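Local atomic coordinates of PlzA (Borrelia burgdorferi, PDB entry 7MIE), a protein that binds the bacterial second messenger cyclic di-GMP through its PilZ domain and probably acts as a receptor in signalling. Residues A[239-251]-A[261-275]. Residues are numbered along the deposited sequence; the frame is centred on the assembly and turned at random.
Sequences EIFIEGKSKSLSV and ALGIAFDEDKIPLEY. With C2E (9,9'-[(2R,3R,3aS,5S,7aR,9R,10R,10aS,12S,14aR)-3,5,10,12-tetrahydroxy-5,12-dioxidooctahydro-2H,7H-difuro[3,2-d:3',2'-j][1,3,7,9,2,8]tetraoxadiphosphacyclododecine-2,9-diyl]bis(2-amino-1,9-dihydro-6H-purin-6-one)), chain C.
Ile242 lays two methyl groups over the faces of two aromatic rings, packing beyond the last strand pair against Phe266 and the start of the following helix. CG1 lies beside the backbone N (chi1 -45°), which leaves CG2 anti to that nitrogen and over one face of the Phe266 ring, a CH-pi contact 3.8 Å from its centroid. CD1 makes a second CH-pi contact over a face of the Tyr275 ring, while Pro272 at the helix N-cap closes against CG1 and CG2. The hydroxyl of Tyr275, hydrogen-bonded to the Ser207 carbonyl, sits at the edge of the Phe266 ring.

The solvent side is looser and charged. Lys270 NZ meets Glu243 OE1 at 2.8 Å from above the carboxylate plane, and reaches the anti lone pair of Asp267 OD2, 3.1 Å away. Asp267 OD1 makes a long salt bridge to Lys245 NZ, 3.6 Å away, an amine also paired with Asp228.

Along the antiparallel hairpin, Lys247 and Ser248 both face Gly263 in a classic beta bulge: Lys247 N donates a hydrogen bond to Gly263 O at 2.7 Å, whereas that from Ser248 N is weak. The Lys247 chain, bent at chi2 (-55°), passes Ala265 CB and gives a weak hydrogen bond from NZ to ligand phosphate oxygen O1P. Ala265 CB lies 3.3 Å from ribose O4'. The contact thus joins an apolar cluster at the helix start to a ligand-facing hairpin surface where lysine charge probably helps offset that of the phosphate.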
# COMPACT_ATOMS: atom_id res chain seq x y z
N GLU A 239 -19.03 11.22 1.33
CA GLU A 239 -17.88 11.99 1.85
C GLU A 239 -17.02 11.08 2.74
O GLU A 239 -17.54 10.52 3.71
CB GLU A 239 -18.40 13.24 2.58
CG GLU A 239 -17.47 14.44 2.53
CD GLU A 239 -18.03 15.73 3.14
OE1 GLU A 239 -17.28 16.45 3.83
OE2 GLU A 239 -19.22 16.01 2.92
N ILE A 240 -15.74 10.90 2.35
CA ILE A 240 -14.70 10.26 3.16
C ILE A 240 -14.10 11.32 4.08
O ILE A 240 -13.80 12.43 3.65
CB ILE A 240 -13.61 9.62 2.28
CG1 ILE A 240 -14.11 8.33 1.64
CG2 ILE A 240 -12.33 9.35 3.08
CD1 ILE A 240 -13.01 7.42 1.14
N PHE A 241 -13.97 10.98 5.36
CA PHE A 241 -13.46 11.85 6.39
C PHE A 241 -12.17 11.24 6.93
O PHE A 241 -12.13 10.06 7.29
CB PHE A 241 -14.46 12.00 7.54
CG PHE A 241 -15.76 12.63 7.10
CD1 PHE A 241 -15.92 14.01 7.07
CD2 PHE A 241 -16.82 11.84 6.67
CE1 PHE A 241 -17.10 14.58 6.62
CE2 PHE A 241 -18.00 12.41 6.23
CZ PHE A 241 -18.14 13.78 6.20
N ILE A 242 -11.13 12.08 6.98
CA ILE A 242 -9.84 11.65 7.50
C ILE A 242 -9.34 12.68 8.50
O ILE A 242 -9.11 13.84 8.16
CB ILE A 242 -8.80 11.48 6.37
CG1 ILE A 242 -9.41 10.73 5.18
CG2 ILE A 242 -7.54 10.80 6.89
CD1 ILE A 242 -8.52 10.67 3.96
N GLU A 243 -9.08 12.21 9.72
CA GLU A 243 -8.54 13.06 10.77
C GLU A 243 -7.03 13.18 10.59
O GLU A 243 -6.37 12.21 10.22
CB GLU A 243 -8.91 12.46 12.12
CG GLU A 243 -10.42 12.29 12.27
CD GLU A 243 -10.87 11.69 13.60
OE1 GLU A 243 -10.31 12.11 14.63
OE2 GLU A 243 -11.76 10.78 13.60
N GLY A 244 -6.52 14.38 10.84
CA GLY A 244 -5.10 14.65 10.67
C GLY A 244 -4.67 15.92 11.40
O GLY A 244 -5.45 16.53 12.14
N LYS A 245 -3.40 16.29 11.19
CA LYS A 245 -2.77 17.45 11.82
C LYS A 245 -2.03 18.24 10.75
O LYS A 245 -1.54 17.67 9.77
CB LYS A 245 -1.78 16.99 12.89
CG LYS A 245 -2.44 16.22 14.04
CD LYS A 245 -1.53 15.92 15.21
CE LYS A 245 -2.14 14.98 16.22
NZ LYS A 245 -3.62 15.01 16.21
N SER A 246 -1.96 19.55 10.94
CA SER A 246 -1.25 20.42 10.03
C SER A 246 0.25 20.23 10.20
O SER A 246 0.72 19.91 11.29
CB SER A 246 -1.67 21.85 10.21
OG SER A 246 -1.28 22.28 11.51
N LYS A 247 1.00 20.34 9.09
CA LYS A 247 2.45 20.18 9.13
C LYS A 247 3.15 21.35 8.46
O LYS A 247 4.27 21.70 8.81
CB LYS A 247 2.93 18.93 8.39
CG LYS A 247 2.70 17.62 9.13
CD LYS A 247 3.32 17.61 10.51
CE LYS A 247 2.99 16.35 11.28
NZ LYS A 247 3.97 16.12 12.37
N SER A 248 2.54 21.94 7.45
CA SER A 248 3.18 23.09 6.85
C SER A 248 2.09 24.07 6.45
O SER A 248 0.98 23.66 6.12
CB SER A 248 4.03 22.68 5.65
OG SER A 248 3.18 22.52 4.52
N LEU A 249 2.43 25.35 6.55
CA LEU A 249 1.60 26.42 6.03
C LEU A 249 2.52 27.45 5.39
O LEU A 249 3.60 27.75 5.91
CB LEU A 249 0.77 27.04 7.16
CG LEU A 249 -0.58 27.64 6.76
CD1 LEU A 249 -1.40 28.03 7.97
CD2 LEU A 249 -0.43 28.83 5.82
N SER A 250 2.09 27.97 4.23
CA SER A 250 2.86 28.94 3.47
C SER A 250 1.92 29.70 2.54
O SER A 250 0.92 29.15 2.08
CB SER A 250 3.98 28.27 2.73
OG SER A 250 3.46 27.38 1.76
N VAL A 251 2.26 30.97 2.27
CA VAL A 251 1.38 31.87 1.55
C VAL A 251 1.99 32.19 0.18
O VAL A 251 1.29 31.94 -0.82
CB VAL A 251 1.10 33.16 2.36
CG1 VAL A 251 -0.31 33.69 2.11
CG2 VAL A 251 1.33 32.93 3.85
N ALA A 261 -1.31 27.41 1.44
CA ALA A 261 -1.04 26.01 1.13
C ALA A 261 -0.77 25.28 2.44
O ALA A 261 0.19 25.59 3.14
CB ALA A 261 0.12 25.87 0.18
N LEU A 262 -1.59 24.26 2.71
CA LEU A 262 -1.59 23.58 3.99
C LEU A 262 -1.19 22.11 3.79
O LEU A 262 -1.93 21.38 3.15
CB LEU A 262 -3.02 23.67 4.52
CG LEU A 262 -3.30 22.96 5.84
CD1 LEU A 262 -2.51 23.60 6.97
CD2 LEU A 262 -4.79 22.96 6.16
N GLY A 263 -0.06 21.70 4.38
CA GLY A 263 0.37 20.31 4.41
C GLY A 263 -0.25 19.58 5.60
O GLY A 263 -0.29 20.13 6.69
N ILE A 264 -0.75 18.35 5.39
CA ILE A 264 -1.50 17.61 6.39
C ILE A 264 -0.91 16.21 6.52
O ILE A 264 -0.66 15.56 5.51
CB ILE A 264 -2.98 17.48 5.94
CG1 ILE A 264 -3.64 18.85 5.73
CG2 ILE A 264 -3.76 16.57 6.91
CD1 ILE A 264 -4.95 18.80 4.96
N ALA A 265 -0.70 15.77 7.76
CA ALA A 265 -0.34 14.41 8.10
C ALA A 265 -1.58 13.77 8.69
O ALA A 265 -2.04 14.21 9.77
CB ALA A 265 0.77 14.41 9.15
N PHE A 266 -2.10 12.73 8.02
CA PHE A 266 -3.23 11.98 8.54
C PHE A 266 -2.82 11.21 9.79
O PHE A 266 -1.72 10.67 9.85
CB PHE A 266 -3.79 11.02 7.48
CG PHE A 266 -4.23 11.68 6.19
CD1 PHE A 266 -4.72 12.98 6.17
CD2 PHE A 266 -4.14 11.00 4.99
CE1 PHE A 266 -5.16 13.55 4.98
CE2 PHE A 266 -4.53 11.58 3.79
CZ PHE A 266 -5.04 12.86 3.79
N ASP A 267 -3.71 11.16 10.80
CA ASP A 267 -3.40 10.39 12.00
C ASP A 267 -3.15 8.93 11.64
O ASP A 267 -4.02 8.25 11.09
CB ASP A 267 -4.52 10.54 13.04
CG ASP A 267 -4.70 11.96 13.58
OD1 ASP A 267 -3.81 12.78 13.37
OD2 ASP A 267 -5.74 12.22 14.23
N GLU A 268 -1.92 8.46 11.93
CA GLU A 268 -1.38 7.26 11.28
C GLU A 268 -2.17 6.00 11.61
O GLU A 268 -2.15 5.03 10.84
CB GLU A 268 0.08 7.06 11.69
CG GLU A 268 0.23 6.15 12.90
CD GLU A 268 1.48 6.31 13.76
OE1 GLU A 268 2.58 6.55 13.19
OE2 GLU A 268 1.34 6.20 15.01
N ASP A 269 -2.84 5.96 12.76
CA ASP A 269 -3.52 4.74 13.17
C ASP A 269 -5.01 4.77 12.84
O ASP A 269 -5.72 3.85 13.23
CB ASP A 269 -3.27 4.43 14.65
CG ASP A 269 -1.84 3.99 14.92
OD1 ASP A 269 -1.22 3.39 14.00
OD2 ASP A 269 -1.34 4.27 16.04
N LYS A 270 -5.47 5.78 12.10
CA LYS A 270 -6.88 6.06 11.92
C LYS A 270 -7.23 6.22 10.44
O LYS A 270 -8.34 6.62 10.11
CB LYS A 270 -7.26 7.32 12.71
CG LYS A 270 -7.27 7.12 14.23
CD LYS A 270 -7.12 8.38 15.05
CE LYS A 270 -8.20 9.37 14.67
NZ LYS A 270 -8.05 10.63 15.43
N ILE A 271 -6.29 5.91 9.55
CA ILE A 271 -6.56 6.24 8.15
C ILE A 271 -7.59 5.26 7.61
O ILE A 271 -7.40 4.06 7.71
CB ILE A 271 -5.27 6.23 7.31
CG1 ILE A 271 -4.25 7.26 7.79
CG2 ILE A 271 -5.60 6.43 5.83
CD1 ILE A 271 -2.91 7.16 7.09
N PRO A 272 -8.72 5.72 7.05
CA PRO A 272 -9.74 4.80 6.52
C PRO A 272 -9.15 3.88 5.43
O PRO A 272 -8.41 4.33 4.54
CB PRO A 272 -10.86 5.70 6.00
CG PRO A 272 -10.60 7.06 6.66
CD PRO A 272 -9.10 7.13 6.92
N LEU A 273 -9.48 2.59 5.52
CA LEU A 273 -9.05 1.60 4.53
C LEU A 273 -9.46 2.04 3.13
O LEU A 273 -8.70 1.84 2.18
CB LEU A 273 -9.68 0.24 4.86
CG LEU A 273 -9.15 -0.90 3.99
CD1 LEU A 273 -7.62 -0.89 3.97
CD2 LEU A 273 -9.67 -2.26 4.46
N GLU A 274 -10.64 2.67 2.98
CA GLU A 274 -11.10 3.13 1.67
C GLU A 274 -10.15 4.17 1.06
O GLU A 274 -9.94 4.19 -0.16
CB GLU A 274 -12.51 3.73 1.74
CG GLU A 274 -13.50 2.88 2.52
CD GLU A 274 -13.37 3.19 4.00
OE1 GLU A 274 -12.75 2.37 4.72
OE2 GLU A 274 -13.79 4.29 4.42
N TYR A 275 -9.58 5.04 1.91
CA TYR A 275 -8.61 6.01 1.40
C TYR A 275 -7.34 5.27 0.97
O TYR A 275 -6.78 5.54 -0.10
CB TYR A 275 -8.24 7.04 2.47
CG TYR A 275 -7.18 8.00 1.96
CD1 TYR A 275 -7.51 9.00 1.06
CD2 TYR A 275 -5.83 7.84 2.27
CE1 TYR A 275 -6.56 9.87 0.53
CE2 TYR A 275 -4.86 8.71 1.78
CZ TYR A 275 -5.22 9.71 0.87
OH TYR A 275 -4.32 10.60 0.34
P1 C2E C . 6.13 14.70 9.02
O2P C2E C . 6.36 16.12 8.75
O1P C2E C . 5.63 14.23 10.36
O5' C2E C . 4.94 14.30 8.02
C5' C2E C . 4.37 12.99 8.14
C4' C2E C . 3.64 12.63 6.86
O4' C2E C . 2.63 13.63 6.59
C3' C2E C . 4.50 12.63 5.60
O3' C2E C . 5.15 11.37 5.53
C2' C2E C . 3.36 12.65 4.54
O2' C2E C . 2.74 11.38 4.49
C1' C2E C . 2.36 13.61 5.20
N9 C2E C . 2.47 14.96 4.67
C8 C2E C . 2.96 16.10 5.27
N7 C2E C . 2.91 17.15 4.50
C5 C2E C . 2.38 16.66 3.30
C6 C2E C . 2.12 17.31 2.08
O6 C2E C . 2.38 18.49 1.79
N1 C2E C . 1.59 16.42 1.13
C2 C2E C . 1.34 15.08 1.34
N2 C2E C . 0.84 14.36 0.32
N3 C2E C . 1.59 14.46 2.49
C4 C2E C . 2.10 15.32 3.41
P11 C2E C . 6.43 11.24 4.55
O21 C2E C . 6.73 9.78 4.55
O11 C2E C . 6.05 11.87 3.24
O5A C2E C . 7.52 12.18 5.26
C5A C2E C . 8.15 11.61 6.44
C4A C2E C . 8.90 12.70 7.16
O4A C2E C . 9.97 13.19 6.32
C3A C2E C . 8.06 13.94 7.46
O3A C2E C . 7.31 13.66 8.64
C2A C2E C . 9.16 14.99 7.61
O2A C2E C . 9.82 14.91 8.86
C1A C2E C . 10.08 14.58 6.46
N91 C2E C . 9.83 15.26 5.20
C81 C2E C . 9.25 14.73 4.06
N71 C2E C . 9.16 15.62 3.11
C51 C2E C . 9.73 16.79 3.63
C61 C2E C . 9.93 18.08 3.05
O61 C2E C . 9.67 18.49 1.92
N11 C2E C . 10.55 18.94 3.95
C21 C2E C . 10.89 18.65 5.25
N21 C2E C . 11.46 19.64 5.94
N31 C2E C . 10.75 17.44 5.78
C41 C2E C . 10.14 16.56 4.92
O HOH W 1 -6.48 9.41 9.85
O HOH W 2 -9.31 9.48 10.23